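Local coordinates for protein VIN1 (Oscarella pearsei, PDB 6BFI) that binds actin filaments and may take part in adhesion between cells, at residues F5-L10 with E176-E181; R139-Y144 with I240-I245; V147-D152 with G230-I235; A188-S193 with I246-L251. All coordinates share one frame; numbering follows the deposited sequence.

Contact 1: F5-L10 with E176-E181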
loop_
_atom_site.group_PDB
_atom_site.type_symbol
_atom_site.label_atom_id
_atom_site.label_comp_id
_atom_site.label_asym_id
_atom_site.label_seq_id
_atom_site.Cartn_x
_atom_site.Cartn_y
_atom_site.Cartn_z
ATOM N N PHE A 5 -3.905 -0.187 23.140
ATOM C CA PHE A 5 -4.767 -1.202 22.542
ATOM C C PHE A 5 -4.101 -1.862 21.341
ATOM O O PHE A 5 -4.786 -2.245 20.387
ATOM C CB PHE A 5 -6.126 -0.619 22.126
ATOM C CG PHE A 5 -6.167 0.881 22.107
ATOM C CD1 PHE A 5 -5.520 1.597 21.111
ATOM C CD2 PHE A 5 -6.865 1.577 23.081
ATOM C CE1 PHE A 5 -5.563 2.982 21.092
ATOM C CE2 PHE A 5 -6.913 2.958 23.068
ATOM C CZ PHE A 5 -6.261 3.662 22.073
ATOM N N HIS A 6 -2.775 -2.003 21.373
ATOM C CA HIS A 6 -2.024 -2.652 20.305
ATOM C C HIS A 6 -2.104 -4.171 20.367
ATOM O O HIS A 6 -1.490 -4.843 19.531
ATOM C CB HIS A 6 -0.556 -2.213 20.354
ATOM C CG HIS A 6 0.107 -2.472 21.673
ATOM N ND1 HIS A 6 0.987 -3.514 21.871
ATOM C CD2 HIS A 6 0.013 -1.827 22.859
ATOM C CE1 HIS A 6 1.411 -3.497 23.122
ATOM N NE2 HIS A 6 0.834 -2.484 23.743
ATOM N N THR A 7 -2.855 -4.719 21.318
ATOM C CA THR A 7 -2.922 -6.149 21.568
ATOM C C THR A 7 -4.380 -6.564 21.713
ATOM O O THR A 7 -5.179 -5.842 22.317
ATOM C CB THR A 7 -2.110 -6.503 22.830
ATOM O OG1 THR A 7 -0.738 -6.726 22.474
ATOM C CG2 THR A 7 -2.656 -7.732 23.523
ATOM N N LYS A 8 -4.726 -7.721 21.134
ATOM C CA LYS A 8 -6.101 -8.210 21.202
ATOM C C LYS A 8 -6.564 -8.416 22.639
ATOM O O LYS A 8 -7.753 -8.255 22.933
ATOM C CB LYS A 8 -6.237 -9.511 20.411
ATOM C CG LYS A 8 -6.069 -9.343 18.912
ATOM C CD LYS A 8 -6.081 -10.687 18.200
ATOM C CE LYS A 8 -5.974 -10.513 16.695
ATOM N NZ LYS A 8 -6.007 -11.824 15.990
ATOM N N THR A 9 -5.651 -8.781 23.541
ATOM C CA THR A 9 -6.007 -8.873 24.953
ATOM C C THR A 9 -6.295 -7.495 25.537
ATOM O O THR A 9 -7.258 -7.324 26.297
ATOM C CB THR A 9 -4.886 -9.562 25.733
ATOM O OG1 THR A 9 -4.707 -10.894 25.236
ATOM C CG2 THR A 9 -5.216 -9.615 27.217
ATOM N N LEU A 10 -5.469 -6.503 25.190
ATOM C CA LEU A 10 -5.689 -5.140 25.662
ATOM C C LEU A 10 -7.060 -4.627 25.244
ATOM O O LEU A 10 -7.855 -4.197 26.085
ATOM C CB LEU A 10 -4.591 -4.219 25.131
ATOM C CG LEU A 10 -3.329 -4.087 25.981
ATOM C CD1 LEU A 10 -2.267 -3.305 25.229
ATOM C CD2 LEU A 10 -3.656 -3.404 27.295
ATOM N N GLU A 176 6.282 -15.679 15.288
ATOM C CA GLU A 176 5.068 -16.296 14.766
ATOM C C GLU A 176 4.009 -16.489 15.842
ATOM O O GLU A 176 2.819 -16.571 15.518
ATOM C CB GLU A 176 5.399 -17.640 14.117
ATOM C CG GLU A 176 5.682 -17.559 12.627
ATOM C CD GLU A 176 4.433 -17.280 11.807
ATOM O OE1 GLU A 176 3.314 -17.526 12.313
ATOM O OE2 GLU A 176 4.569 -16.815 10.656
ATOM N N GLN A 177 4.414 -16.583 17.110
ATOM C CA GLN A 177 3.457 -16.551 18.207
ATOM C C GLN A 177 2.932 -15.143 18.452
ATOM O O GLN A 177 1.766 -14.973 18.824
ATOM C CB GLN A 177 4.109 -17.105 19.478
ATOM C CG GLN A 177 3.386 -16.775 20.778
ATOM C CD GLN A 177 2.013 -17.405 20.856
ATOM O OE1 GLN A 177 1.743 -18.411 20.200
ATOM N NE2 GLN A 177 1.133 -16.813 21.657
ATOM N N ARG A 178 3.761 -14.125 18.213
ATOM C CA ARG A 178 3.410 -12.761 18.590
ATOM C C ARG A 178 2.456 -12.114 17.591
ATOM O O ARG A 178 1.439 -11.534 17.987
ATOM C CB ARG A 178 4.678 -11.920 18.736
ATOM C CG ARG A 178 4.430 -10.443 18.983
ATOM C CD ARG A 178 3.707 -10.206 20.301
ATOM N NE ARG A 178 3.651 -8.784 20.630
ATOM C CZ ARG A 178 3.102 -8.289 21.734
ATOM N NH1 ARG A 178 2.549 -9.101 22.628
ATOM N NH2 ARG A 178 3.104 -6.980 21.948
ATOM N N HIS A 179 2.762 -12.195 16.289
ATOM C CA HIS A 179 2.009 -11.365 15.348
ATOM C C HIS A 179 0.520 -11.711 15.223
ATOM O O HIS A 179 -0.258 -10.836 14.821
ATOM C CB HIS A 179 2.677 -11.366 13.963
ATOM C CG HIS A 179 2.550 -12.648 13.200
ATOM N ND1 HIS A 179 1.364 -13.072 12.640
ATOM C CD2 HIS A 179 3.477 -13.578 12.864
ATOM C CE1 HIS A 179 1.559 -14.219 12.015
ATOM N NE2 HIS A 179 2.833 -14.547 12.134
ATOM N N PRO A 180 0.056 -12.926 15.545
ATOM C CA PRO A 180 -1.401 -13.141 15.609
ATOM C C PRO A 180 -2.089 -12.432 16.768
ATOM O O PRO A 180 -3.323 -12.479 16.854
ATOM C CB PRO A 180 -1.527 -14.664 15.749
ATOM C CG PRO A 180 -0.288 -15.194 15.142
ATOM C CD PRO A 180 0.771 -14.217 15.542
ATOM N N GLU A 181 -1.346 -11.784 17.663
ATOM C CA GLU A 181 -1.943 -11.101 18.802
ATOM C C GLU A 181 -2.084 -9.599 18.600
ATOM O O GLU A 181 -2.752 -8.945 19.406
ATOM C CB GLU A 181 -1.120 -11.365 20.070
ATOM C CG GLU A 181 -1.184 -12.803 20.560
ATOM C CD GLU A 181 -0.350 -13.036 21.808
ATOM O OE1 GLU A 181 0.601 -12.261 22.047
ATOM O OE2 GLU A 181 -0.648 -13.994 22.553
#

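Contact 2: R139-Y144 with I240-I245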
loop_
_atom_site.group_PDB
_atom_site.type_symbol
_atom_site.label_atom_id
_atom_site.label_comp_id
_atom_site.label_asym_id
_atom_site.label_seq_id
_atom_site.Cartn_x
_atom_site.Cartn_y
_atom_site.Cartn_z
ATOM N N ARG A 139 18.083 -10.428 19.720
ATOM C CA ARG A 139 19.419 -9.875 19.901
ATOM C C ARG A 139 20.466 -10.977 19.966
ATOM O O ARG A 139 21.549 -10.840 19.387
ATOM C CB ARG A 139 19.478 -9.016 21.165
ATOM C CG ARG A 139 18.762 -7.677 21.067
ATOM C CD ARG A 139 19.318 -6.812 19.949
ATOM N NE ARG A 139 18.935 -5.412 20.116
ATOM C CZ ARG A 139 19.084 -4.475 19.184
ATOM N NH1 ARG A 139 19.599 -4.786 18.003
ATOM N NH2 ARG A 139 18.713 -3.228 19.434
ATOM N N SER A 140 20.167 -12.077 20.661
ATOM C CA SER A 140 21.140 -13.164 20.753
ATOM C C SER A 140 21.456 -13.735 19.374
ATOM O O SER A 140 22.629 -13.837 18.985
ATOM C CB SER A 140 20.632 -14.259 21.692
ATOM O OG SER A 140 19.568 -14.991 21.113
ATOM N N VAL A 141 20.420 -14.095 18.608
ATOM C CA VAL A 141 20.677 -14.696 17.299
ATOM C C VAL A 141 21.336 -13.684 16.362
ATOM O O VAL A 141 22.258 -14.023 15.602
ATOM C CB VAL A 141 19.375 -15.272 16.710
ATOM C CG1 VAL A 141 18.275 -14.237 16.723
ATOM C CG2 VAL A 141 19.608 -15.789 15.303
ATOM N N GLN A 142 20.898 -12.425 16.424
ATOM C CA GLN A 142 21.506 -11.387 15.599
ATOM C C GLN A 142 22.990 -11.232 15.911
ATOM O O GLN A 142 23.812 -11.082 15.000
ATOM C CB GLN A 142 20.774 -10.066 15.808
ATOM C CG GLN A 142 21.287 -8.935 14.950
ATOM C CD GLN A 142 20.686 -7.605 15.335
ATOM O OE1 GLN A 142 20.472 -7.323 16.516
ATOM N NE2 GLN A 142 20.402 -6.777 14.341
ATOM N N GLU A 143 23.350 -11.269 17.194
ATOM C CA GLU A 143 24.756 -11.188 17.573
ATOM C C GLU A 143 25.533 -12.397 17.071
ATOM O O GLU A 143 26.672 -12.260 16.611
ATOM C CB GLU A 143 24.889 -11.061 19.091
ATOM C CG GLU A 143 24.452 -9.715 19.646
ATOM C CD GLU A 143 24.196 -9.756 21.140
ATOM O OE1 GLU A 143 24.470 -10.804 21.766
ATOM O OE2 GLU A 143 23.715 -8.742 21.688
ATOM N N TYR A 144 24.934 -13.591 17.143
ATOM C CA TYR A 144 25.646 -14.775 16.677
ATOM C C TYR A 144 25.793 -14.813 15.161
ATOM O O TYR A 144 26.641 -15.555 14.655
ATOM C CB TYR A 144 24.954 -16.050 17.160
ATOM C CG TYR A 144 25.776 -17.298 16.906
ATOM C CD1 TYR A 144 27.012 -17.473 17.516
ATOM C CD2 TYR A 144 25.322 -18.293 16.050
ATOM C CE1 TYR A 144 27.769 -18.605 17.285
ATOM C CE2 TYR A 144 26.073 -19.429 15.815
ATOM C CZ TYR A 144 27.295 -19.579 16.435
ATOM O OH TYR A 144 28.044 -20.707 16.202
ATOM N N ILE A 240 19.649 -6.736 9.096
ATOM C CA ILE A 240 18.677 -5.663 8.927
ATOM C C ILE A 240 17.262 -6.177 9.159
ATOM O O ILE A 240 16.462 -5.536 9.855
ATOM C CB ILE A 240 18.838 -5.026 7.534
ATOM C CG1 ILE A 240 20.089 -4.142 7.504
ATOM C CG2 ILE A 240 17.593 -4.240 7.142
ATOM C CD1 ILE A 240 20.467 -3.653 6.128
ATOM N N ALA A 241 16.932 -7.344 8.595
ATOM C CA ALA A 241 15.610 -7.921 8.827
ATOM C C ALA A 241 15.346 -8.128 10.313
ATOM O O ALA A 241 14.253 -7.821 10.807
ATOM C CB ALA A 241 15.472 -9.242 8.073
ATOM N N ILE A 242 16.335 -8.641 11.048
ATOM C CA ILE A 242 16.141 -8.864 12.477
ATOM C C ILE A 242 16.021 -7.535 13.217
ATOM O O ILE A 242 15.251 -7.416 14.180
ATOM C CB ILE A 242 17.276 -9.737 13.040
ATOM C CG1 ILE A 242 17.222 -11.131 12.417
ATOM C CG2 ILE A 242 17.180 -9.840 14.559
ATOM C CD1 ILE A 242 18.296 -12.078 12.942
ATOM N N GLU A 243 16.771 -6.518 12.783
ATOM C CA GLU A 243 16.607 -5.180 13.347
ATOM C C GLU A 243 15.169 -4.698 13.196
ATOM O O GLU A 243 14.571 -4.177 14.145
ATOM C CB GLU A 243 17.565 -4.195 12.674
ATOM C CG GLU A 243 18.962 -4.173 13.255
ATOM C CD GLU A 243 19.008 -3.560 14.640
ATOM O OE1 GLU A 243 18.458 -2.453 14.819
ATOM O OE2 GLU A 243 19.593 -4.186 15.550
ATOM N N GLU A 244 14.596 -4.873 12.003
ATOM C CA GLU A 244 13.229 -4.417 11.773
ATOM C C GLU A 244 12.235 -5.221 12.599
ATOM O O GLU A 244 11.266 -4.660 13.124
ATOM C CB GLU A 244 12.888 -4.493 10.284
ATOM C CG GLU A 244 11.558 -3.849 9.913
ATOM C CD GLU A 244 11.576 -2.335 10.037
ATOM O OE1 GLU A 244 12.663 -1.759 10.248
ATOM O OE2 GLU A 244 10.497 -1.717 9.922
ATOM N N ILE A 245 12.455 -6.532 12.727
ATOM C CA ILE A 245 11.614 -7.337 13.610
ATOM C C ILE A 245 11.648 -6.779 15.026
ATOM O O ILE A 245 10.611 -6.660 15.688
ATOM C CB ILE A 245 12.048 -8.814 13.578
ATOM C CG1 ILE A 245 11.464 -9.519 12.356
ATOM C CG2 ILE A 245 11.611 -9.533 14.844
ATOM C CD1 ILE A 245 11.890 -10.965 12.225
#

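Contact 3: V147-D152 with G230-I235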
loop_
_atom_site.group_PDB
_atom_site.type_symbol
_atom_site.label_atom_id
_atom_site.label_comp_id
_atom_site.label_asym_id
_atom_site.label_seq_id
_atom_site.Cartn_x
_atom_site.Cartn_y
_atom_site.Cartn_z
ATOM N N VAL A 147 29.396 -14.280 13.591
ATOM C CA VAL A 147 30.444 -15.291 13.692
ATOM C C VAL A 147 30.763 -15.910 12.334
ATOM O O VAL A 147 31.882 -16.391 12.119
ATOM C CB VAL A 147 30.024 -16.362 14.723
ATOM C CG1 VAL A 147 31.039 -17.488 14.798
ATOM C CG2 VAL A 147 29.841 -15.732 16.095
ATOM N N ALA A 148 29.817 -15.875 11.395
ATOM C CA ALA A 148 30.006 -16.538 10.109
ATOM C C ALA A 148 31.140 -15.933 9.289
ATOM O O ALA A 148 31.623 -16.579 8.351
ATOM C CB ALA A 148 28.707 -16.498 9.308
ATOM N N LYS A 149 31.586 -14.721 9.621
ATOM C CA LYS A 149 32.625 -14.073 8.827
ATOM C C LYS A 149 34.001 -14.704 9.016
ATOM O O LYS A 149 34.896 -14.455 8.203
ATOM C CB LYS A 149 32.685 -12.582 9.163
ATOM C CG LYS A 149 31.357 -11.871 8.995
ATOM C CD LYS A 149 31.505 -10.363 9.089
ATOM C CE LYS A 149 30.172 -9.674 8.832
ATOM N NZ LYS A 149 30.299 -8.193 8.813
ATOM N N VAL A 150 34.194 -15.514 10.062
ATOM C CA VAL A 150 35.487 -16.142 10.318
ATOM C C VAL A 150 35.520 -17.605 9.894
ATOM O O VAL A 150 36.531 -18.284 10.114
ATOM C CB VAL A 150 35.883 -16.008 11.804
ATOM C CG1 VAL A 150 37.398 -16.006 11.964
ATOM C CG2 VAL A 150 35.284 -14.746 12.405
ATOM N N ILE A 151 34.451 -18.109 9.289
ATOM C CA ILE A 151 34.397 -19.509 8.881
ATOM C C ILE A 151 35.248 -19.703 7.632
ATOM O O ILE A 151 35.077 -18.998 6.631
ATOM C CB ILE A 151 32.947 -19.952 8.637
ATOM C CG1 ILE A 151 32.094 -19.703 9.882
ATOM C CG2 ILE A 151 32.899 -21.421 8.241
ATOM C CD1 ILE A 151 30.650 -20.126 9.711
ATOM N N ASP A 152 36.167 -20.667 7.688
ATOM C CA ASP A 152 37.012 -21.003 6.549
ATOM C C ASP A 152 37.035 -22.484 6.205
ATOM O O ASP A 152 37.448 -22.829 5.090
ATOM C CB ASP A 152 38.455 -20.535 6.789
ATOM C CG ASP A 152 38.678 -19.092 6.378
ATOM O OD1 ASP A 152 37.778 -18.255 6.600
ATOM O OD2 ASP A 152 39.756 -18.796 5.822
ATOM N N GLY A 230 29.635 -11.561 -1.053
ATOM C CA GLY A 230 28.342 -12.228 -1.079
ATOM C C GLY A 230 27.900 -12.673 0.302
ATOM O O GLY A 230 26.789 -12.358 0.752
ATOM N N ARG A 231 28.777 -13.397 1.003
ATOM C CA ARG A 231 28.461 -13.853 2.353
ATOM C C ARG A 231 28.060 -12.688 3.253
ATOM O O ARG A 231 26.993 -12.709 3.873
ATOM C CB ARG A 231 29.658 -14.599 2.941
ATOM C CG ARG A 231 29.482 -15.012 4.388
ATOM C CD ARG A 231 30.828 -15.341 5.000
ATOM N NE ARG A 231 31.734 -14.198 4.921
ATOM C CZ ARG A 231 33.054 -14.277 5.047
ATOM N NH1 ARG A 231 33.635 -15.453 5.252
ATOM N NH2 ARG A 231 33.793 -13.179 4.960
ATOM N N ASP A 232 28.901 -11.652 3.317
ATOM C CA ASP A 232 28.618 -10.521 4.198
ATOM C C ASP A 232 27.370 -9.763 3.761
ATOM O O ASP A 232 26.709 -9.129 4.591
ATOM C CB ASP A 232 29.821 -9.580 4.252
ATOM C CG ASP A 232 31.073 -10.268 4.769
ATOM O OD1 ASP A 232 30.944 -11.345 5.388
ATOM O OD2 ASP A 232 32.182 -9.731 4.558
ATOM N N TYR A 233 27.039 -9.811 2.470
ATOM C CA TYR A 233 25.781 -9.241 2.008
ATOM C C TYR A 233 24.602 -9.990 2.609
ATOM O O TYR A 233 23.635 -9.371 3.075
ATOM C CB TYR A 233 25.720 -9.269 0.479
ATOM C CG TYR A 233 24.338 -9.030 -0.090
ATOM C CD1 TYR A 233 23.852 -7.742 -0.269
ATOM C CD2 TYR A 233 23.523 -10.095 -0.456
ATOM C CE1 TYR A 233 22.591 -7.520 -0.789
ATOM C CE2 TYR A 233 22.262 -9.884 -0.978
ATOM C CZ TYR A 233 21.799 -8.594 -1.142
ATOM O OH TYR A 233 20.541 -8.376 -1.660
ATOM N N VAL A 234 24.662 -11.325 2.613
ATOM C CA VAL A 234 23.569 -12.085 3.212
ATOM C C VAL A 234 23.521 -11.859 4.720
ATOM O O VAL A 234 22.439 -11.749 5.315
ATOM C CB VAL A 234 23.696 -13.577 2.859
ATOM C CG1 VAL A 234 22.536 -14.363 3.448
ATOM C CG2 VAL A 234 23.753 -13.758 1.344
ATOM N N ILE A 235 24.690 -11.768 5.360
ATOM C CA ILE A 235 24.732 -11.490 6.794
ATOM C C ILE A 235 24.084 -10.146 7.094
ATOM O O ILE A 235 23.367 -9.995 8.090
ATOM C CB ILE A 235 26.180 -11.543 7.312
ATOM C CG1 ILE A 235 26.797 -12.913 7.034
ATOM C CG2 ILE A 235 26.227 -11.236 8.802
ATOM C CD1 ILE A 235 28.257 -13.017 7.418
HETATM O O HOH W 1 28.275 -7.647 6.565
#

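Contact 4: A188-S193 with I246-L251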
loop_
_atom_site.group_PDB
_atom_site.type_symbol
_atom_site.label_atom_id
_atom_site.label_comp_id
_atom_site.label_asym_id
_atom_site.label_seq_id
_atom_site.Cartn_x
_atom_site.Cartn_y
_atom_site.Cartn_z
ATOM N N ALA A 188 1.576 -6.701 11.905
ATOM C CA ALA A 188 1.612 -8.140 11.673
ATOM C C ALA A 188 2.183 -8.456 10.297
ATOM O O ALA A 188 2.953 -9.412 10.139
ATOM C CB ALA A 188 0.211 -8.731 11.826
ATOM N N GLN A 189 1.834 -7.647 9.293
ATOM C CA GLN A 189 2.344 -7.883 7.947
ATOM C C GLN A 189 3.847 -7.640 7.871
ATOM O O GLN A 189 4.563 -8.377 7.182
ATOM C CB GLN A 189 1.605 -7.002 6.941
ATOM C CG GLN A 189 1.946 -7.329 5.500
ATOM C CD GLN A 189 1.708 -8.791 5.172
ATOM O OE1 GLN A 189 0.592 -9.294 5.299
ATOM N NE2 GLN A 189 2.765 -9.484 4.758
ATOM N N MET A 190 4.344 -6.612 8.563
ATOM C CA MET A 190 5.785 -6.382 8.592
ATOM C C MET A 190 6.509 -7.542 9.267
ATOM O O MET A 190 7.531 -8.029 8.761
ATOM C CB MET A 190 6.096 -5.062 9.296
ATOM C CG MET A 190 5.421 -3.853 8.657
ATOM S SD MET A 190 5.793 -2.282 9.468
ATOM C CE MET A 190 7.416 -1.939 8.796
ATOM N N LEU A 191 5.982 -8.014 10.401
ATOM C CA LEU A 191 6.592 -9.156 11.075
ATOM C C LEU A 191 6.625 -10.378 10.162
ATOM O O LEU A 191 7.669 -11.024 10.014
ATOM C CB LEU A 191 5.842 -9.464 12.373
ATOM C CG LEU A 191 5.988 -8.401 13.465
ATOM C CD1 LEU A 191 5.110 -8.714 14.667
ATOM C CD2 LEU A 191 7.446 -8.270 13.883
ATOM N N LYS A 192 5.494 -10.699 9.528
ATOM C CA LYS A 192 5.450 -11.855 8.636
ATOM C C LYS A 192 6.434 -11.707 7.480
ATOM O O LYS A 192 7.100 -12.677 7.093
ATOM C CB LYS A 192 4.030 -12.061 8.106
ATOM C CG LYS A 192 3.035 -12.531 9.153
ATOM C CD LYS A 192 1.662 -12.780 8.546
ATOM C CE LYS A 192 1.065 -11.502 7.980
ATOM N NZ LYS A 192 -0.290 -11.726 7.393
ATOM N N SER A 193 6.546 -10.499 6.923
ATOM C CA SER A 193 7.440 -10.290 5.787
ATOM C C SER A 193 8.899 -10.492 6.187
ATOM O O SER A 193 9.660 -11.171 5.483
ATOM C CB SER A 193 7.228 -8.894 5.201
ATOM O OG SER A 193 7.468 -7.893 6.173
ATOM N N ILE A 246 12.839 -6.416 15.507
ATOM C CA ILE A 246 12.960 -5.868 16.855
ATOM C C ILE A 246 12.220 -4.542 16.960
ATOM O O ILE A 246 11.577 -4.253 17.977
ATOM C CB ILE A 246 14.444 -5.729 17.245
ATOM C CG1 ILE A 246 15.095 -7.109 17.346
ATOM C CG2 ILE A 246 14.593 -4.977 18.562
ATOM C CD1 ILE A 246 16.588 -7.069 17.600
ATOM N N ARG A 247 12.287 -3.719 15.910
ATOM C CA ARG A 247 11.633 -2.415 15.953
ATOM C C ARG A 247 10.116 -2.557 15.972
ATOM O O ARG A 247 9.430 -1.897 16.761
ATOM C CB ARG A 247 12.078 -1.564 14.763
ATOM C CG ARG A 247 11.644 -0.112 14.865
ATOM C CD ARG A 247 11.901 0.645 13.572
ATOM N NE ARG A 247 11.039 0.176 12.491
ATOM C CZ ARG A 247 9.816 0.644 12.253
ATOM N NH1 ARG A 247 9.306 1.596 13.023
ATOM N NH2 ARG A 247 9.103 0.157 11.246
ATOM N N VAL A 248 9.573 -3.415 15.106
ATOM C CA VAL A 248 8.127 -3.603 15.045
ATOM C C VAL A 248 7.618 -4.290 16.305
ATOM O O VAL A 248 6.505 -4.008 16.767
ATOM C CB VAL A 248 7.752 -4.389 13.775
ATOM C CG1 VAL A 248 6.246 -4.592 13.694
ATOM C CG2 VAL A 248 8.261 -3.664 12.538
ATOM N N LEU A 249 8.419 -5.191 16.881
ATOM C CA LEU A 249 8.041 -5.844 18.130
ATOM C C LEU A 249 7.794 -4.835 19.244
ATOM O O LEU A 249 6.948 -5.067 20.114
ATOM C CB LEU A 249 9.129 -6.836 18.557
ATOM C CG LEU A 249 9.003 -8.282 18.077
ATOM C CD1 LEU A 249 10.256 -9.080 18.417
ATOM C CD2 LEU A 249 7.781 -8.932 18.695
ATOM N N GLN A 250 8.510 -3.712 19.229
ATOM C CA GLN A 250 8.451 -2.729 20.300
ATOM C C GLN A 250 7.481 -1.588 20.020
ATOM O O GLN A 250 7.361 -0.680 20.848
ATOM C CB GLN A 250 9.850 -2.166 20.567
ATOM C CG GLN A 250 10.838 -3.202 21.087
ATOM C CD GLN A 250 12.242 -2.649 21.244
ATOM O OE1 GLN A 250 12.664 -1.777 20.485
ATOM N NE2 GLN A 250 12.971 -3.154 22.235
ATOM N N LEU A 251 6.789 -1.607 18.883
ATOM C CA LEU A 251 5.796 -0.583 18.594
ATOM C C LEU A 251 4.527 -0.850 19.390
ATOM O O LEU A 251 3.985 -1.960 19.359
ATOM C CB LEU A 251 5.485 -0.537 17.099
ATOM C CG LEU A 251 6.548 0.119 16.217
ATOM C CD1 LEU A 251 6.060 0.220 14.779
ATOM C CD2 LEU A 251 6.918 1.490 16.760
#

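Contact 1: F5-L10 with E176-E181
The carbonyl oxygen of E181 draws two groups from the start of the first helix. K8 N donates to E181 O at 2.9 Å in a nearly straight bond, 166° at the hydrogen. T7 CA brings its hydrogen to the same E181 O, 3.5 Å away, as a CA-H...O contact. K8 is the first residue of helix 8-32, so its N-H has no carbonyl of an earlier helical turn to bond to, and E181 supplies an acceptor. The lysine side chain lies extended beyond CG; K8 CG comes 3.4 Å from E181 O, and NZ donates to P180 O at 2.9 Å. A long, flexible lysine suits the exposed edge, where one residue can grip two successive carbonyls. On the buried side R178 NH2 comes to the edge of the H6 ring, 4.0 Å from CE1, with the two planes 60° apart. The charge of R178 is met mainly by D127, in a salt bridge; its ion pair with E181 is long. The contact thus ties the start of helix 8-32 to segment 176-181, with H6 resting on M124 and D127 of helix 102-145 and H179 packed against helix 185-215.

Contact 2: R139-Y144 with I240-I245
R139, Q142 and E243 form a polar cluster at the edge of an antiparallel helix pair, beside an apolar seam where Q142 and V141 meet I242. The segments belong to helices 102-145 and 224-249, whose axes here approach to 10.2 Å and run at 165° to each other. Q142 bonds to both charged residues, because its amide can both give and take. Its CG is anti to the backbone N (chi1 -177°), and the extended chain carries the amide across toward the other helix. There Q142 NE2 donates to E243 OE2 at 3.0 Å, using the oxygen's anti lone pair, with amide and carboxylate nearly coplanar, 18° apart; NE2 also makes a weak bond to F239 O. On the other side of the amide, Q142 OE1 accepts from R139 NH1 at 3.1 Å, on a lone pair in the carbonyl plane. R139 NH1 and E243 OE2 bring opposite charges side by side, but their 2.5 Å separation is so short that its detail is doubtful. The two helices are antiparallel neighbours in a helical bundle of this vinculin-family protein, and the polar groups lie beside the apolar I242. An alanine in place of Q142 would probably leave E243 OE2 without its amide donor and R139 NH1 without an acceptor that steadies it. The aliphatic base of Q142 is used too: CB lies 3.8 Å from I242 CG2. V141 CG1 comes to 4.4 Å from I242 CD1, and V141 also touches L164, M168 and M171 of helix 154-178, a setting that suits a compact branched side chain.

Contact 3: V147-D152 with G230-I235
The guanidinium of R231 lies with one face against the backbone of K149, whose CA stands 3.8 Å above the plane, over its centre. K149 O sits over a face as well, 3.4 Å from R231 NH1, but at an angle too poor for a hydrogen bond. The arginine therefore meets the chain here as a flat slab in van der Waals contact. A bend at chi3 (58°) turns NE off the line of the side chain. D232 holds the group from its edge: R231 NE donates to D232 OD1 at 3.0 Å within a salt bridge, reaching the oxygen from 39° above the carboxylate plane, and NH2 adds a weak bond to that oxygen. This clamp from the next residue should limit rotation of the guanidinium. K149 runs extended past both partners, crossing D232 and I235 at a slant. Its CG is 3.7 Å from I235 CD1, which also touches A148 CB at 4.0 Å. A small alanine suits this buried spot, where the isoleucine tip needs a close apolar surface, while the lysine offers methylenes to the isoleucine and its ammonium group to a water. Instead of contacting the carboxylate, K149 NZ donates to this water at 3.1 Å, and the water donates to D232 O at 2.9 Å. A148 and I151 also pack on F160 of helix 154-178 and I209 of helix 185-215. This is the end of an up-and-down four-helix bundle, with the 3-10 turn after helix 102-145 set against the early turns of helix 224-249.

Contact 4: A188-S193 with I246-L251
The R247 guanidinium takes M190 at its edge: CE of the methionine lies in the plane of the group, 3.6 Å from NH2. M190 gets there by a bend at chi3 (79°), which swings CE aside from the extended first part of the chain. The same NH2 has its main polar partner in E244, by a salt bridge, so the methyl adds apolar packing beside a charge already paired. Methionine suits the place because its unbranched, flexible chain can reach from the apolar interior to a charged group at the surface. V248 carries that interior, with one methyl for each neighbour. Its CG1, anti to the backbone N (chi1 -180°), sits 3.8 Å from L191 CG, while CG2 meets M190 CB at 4.1 Å and M190 SD at 4.2 Å. L191 and V248 run side by side in opposing directions, which also brings L191 CD2 to 3.9 Å from V248 CB. Farther on, L191 CD2 reaches L249 CG at 4.5 Å. An alanine at V248 would probably open a gap beside L191 and M190, since both methyls that fill the space between them would be gone. H187 adds a further neighbour to V248, and L191 is backed by H179 and L182. Within helix 185-215, S193 OG donates to M190 O, returning its hydroxyl to the backbone of its own helix. Helix 185-215 thus packs against the last turns of helix 224-249 in an antiparallel helical bundle, as expected of a vinculin-family protein.

The four contacts lie along one bundle of helices 102-145, 154-178, 185-215 and 224-249, consecutive in the chain; contact 1 adds the start of helix 8-32. Helix 224-249 is common to contacts 3, 2 and 4, in that order from its beginning, while the segments of contacts 1 and 2 alternate along the chain. Centre to centre, contact 3 lies about 15 Å from contact 2, contact 2 about 12 Å from contact 4, and contact 4 about 11 Å from contact 1. Contacts 1 and 4 touch through H179 with L191, contacts 2 and 4 through R139 with I246. The set binds the bundle along its length and joins the amino-terminal helix to it.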